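Local coordinates for uncharacterized protein Atu2773 (Agrobacterium tumefaciens, PDB 2QV5) that is of unknown function but belongs to the divergent polysaccharide deacetylase family, so it may act on a carbohydrate substrate, at residues Q85-E89 with D101-A105. Residues are numbered along the deposited sequence; the frame is centred on the assembly and turned at random.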
loop_
_atom_site.group_PDB
_atom_site.type_symbol
_atom_site.label_atom_id
_atom_site.label_comp_id
_atom_site.label_asym_id
_atom_site.label_seq_id
_atom_site.Cartn_x
_atom_site.Cartn_y
_atom_site.Cartn_z
ATOM N N GLN A 85 5.894 1.054 -1.424
ATOM C CA GLN A 85 5.982 -0.394 -1.688
ATOM C C GLN A 85 7.405 -0.912 -1.523
ATOM O O GLN A 85 8.318 -0.466 -2.220
ATOM C CB GLN A 85 5.497 -0.747 -3.085
ATOM C CG GLN A 85 4.019 -0.683 -3.271
ATOM C CD GLN A 85 3.608 -0.813 -4.728
ATOM O OE1 GLN A 85 3.870 0.073 -5.538
ATOM N NE2 GLN A 85 2.949 -1.916 -5.062
ATOM N N ILE A 86 7.575 -1.878 -0.630
ATOM C CA ILE A 86 8.878 -2.444 -0.319
ATOM C C ILE A 86 9.060 -3.794 -1.009
ATOM O O ILE A 86 8.271 -4.709 -0.781
ATOM C CB ILE A 86 9.041 -2.610 1.211
ATOM C CG1 ILE A 86 8.867 -1.262 1.913
ATOM C CG2 ILE A 86 10.399 -3.225 1.559
ATOM C CD1 ILE A 86 9.929 -0.257 1.533
ATOM N N PRO A 87 10.101 -3.924 -1.855
ATOM C CA PRO A 87 10.368 -5.207 -2.524
ATOM C C PRO A 87 10.787 -6.310 -1.536
ATOM O O PRO A 87 11.742 -6.133 -0.784
ATOM C CB PRO A 87 11.510 -4.871 -3.497
ATOM C CG PRO A 87 12.155 -3.663 -2.949
ATOM C CD PRO A 87 11.078 -2.888 -2.234
ATOM N N LEU A 88 10.051 -7.422 -1.532
ATOM C CA LEU A 88 10.320 -8.555 -0.639
ATOM C C LEU A 88 10.485 -9.849 -1.435
ATOM O O LEU A 88 9.932 -9.973 -2.525
ATOM C CB LEU A 88 9.200 -8.723 0.388
ATOM C CG LEU A 88 8.785 -7.589 1.335
ATOM C CD1 LEU A 88 7.662 -8.113 2.214
ATOM C CD2 LEU A 88 9.934 -7.117 2.203
ATOM N N GLU A 89 11.235 -10.809 -0.888
ATOM C CA GLU A 89 11.635 -12.010 -1.647
ATOM C C GLU A 89 10.450 -12.880 -2.058
ATOM O O GLU A 89 9.724 -13.377 -1.198
ATOM C CB GLU A 89 12.641 -12.856 -0.868
ATOM C CG GLU A 89 13.339 -13.922 -1.715
ATOM C CD GLU A 89 14.083 -14.949 -0.881
ATOM O OE1 GLU A 89 14.510 -14.615 0.244
ATOM O OE2 GLU A 89 14.244 -16.097 -1.351
ATOM N N ASP A 101 17.531 -3.907 -3.699
ATOM C CA ASP A 101 17.066 -3.599 -2.344
ATOM C C ASP A 101 15.977 -4.554 -1.834
ATOM O O ASP A 101 15.294 -4.254 -0.852
ATOM C CB ASP A 101 16.606 -2.137 -2.252
ATOM C CG ASP A 101 17.766 -1.162 -2.072
ATOM O OD1 ASP A 101 18.811 -1.564 -1.511
ATOM O OD2 ASP A 101 17.634 0.012 -2.484
ATOM N N THR A 102 15.830 -5.698 -2.505
ATOM C CA THR A 102 14.866 -6.740 -2.127
ATOM C C THR A 102 15.276 -7.389 -0.808
ATOM O O THR A 102 16.423 -7.819 -0.652
ATOM C CB THR A 102 14.741 -7.814 -3.244
ATOM O OG1 THR A 102 14.552 -7.172 -4.506
ATOM C CG2 THR A 102 13.568 -8.741 -2.991
ATOM N N LEU A 103 14.349 -7.438 0.150
ATOM C CA LEU A 103 14.632 -8.067 1.442
ATOM C C LEU A 103 14.568 -9.585 1.270
ATOM O O LEU A 103 13.659 -10.105 0.605
ATOM C CB LEU A 103 13.666 -7.568 2.529
ATOM C CG LEU A 103 13.899 -6.181 3.171
ATOM C CD1 LEU A 103 13.889 -5.033 2.193
ATOM C CD2 LEU A 103 12.852 -5.916 4.237
ATOM N N LEU A 104 15.552 -10.281 1.840
ATOM C CA LEU A 104 15.713 -11.720 1.639
ATOM C C LEU A 104 15.572 -12.484 2.942
ATOM O O LEU A 104 16.128 -12.084 3.972
ATOM C CB LEU A 104 17.069 -12.028 0.976
ATOM C CG LEU A 104 17.379 -11.298 -0.339
ATOM C CD1 LEU A 104 18.814 -11.534 -0.785
ATOM C CD2 LEU A 104 16.395 -11.695 -1.443
ATOM N N ALA A 105 14.829 -13.590 2.881
ATOM C CA ALA A 105 14.519 -14.415 4.047
ATOM C C ALA A 105 15.744 -14.958 4.800
ATOM O O ALA A 105 15.717 -15.066 6.027
ATOM C CB ALA A 105 13.579 -15.555 3.654
#
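The carboxylate of E89 reaches along the backbone of L104 to A105, where OE1 accepts the A105 N-H at 2.8 Å (OE1 to N), the nitrogen lying nearly on the line of the C-O bond. CG of E89 stands anti to the backbone N (chi1 -166°) and the chain continues extended from there, which carries the acid past L104. The two side chains run at about a right angle, with L104 CD2 packed on E89 CG at 3.8 Å. Behind this grip the backbones form a single parallel bridge between L88 and L103: L103 N donates to P87 O over 3.1 Å, while E89 N to L103 O is a bent, weak bond. L103 spreads its two methyls over different neighbours. CD2 meets L88 CD2 at 3.8 Å, and CD1 comes obliquely onto I86 CG2 at 4.0 Å. T102 puts its methyl CG2 3.6 Å from L88 C, whereas its OG1, 3.9 Å from P87 CB, is hydrogen-bonded to G99 O. P87 also brings CG close to the carbonyl of D101, whose carboxylate turns instead to a salt bridge with R118. The loop after strand 82-88 returns alongside the C-terminal end of this strand of a parallel beta/alpha barrel, consistent with the polysaccharide deacetylase family; L103 and L104 touch helix 109-120, and I86 and L88 the adjacent parallel strand 128-131.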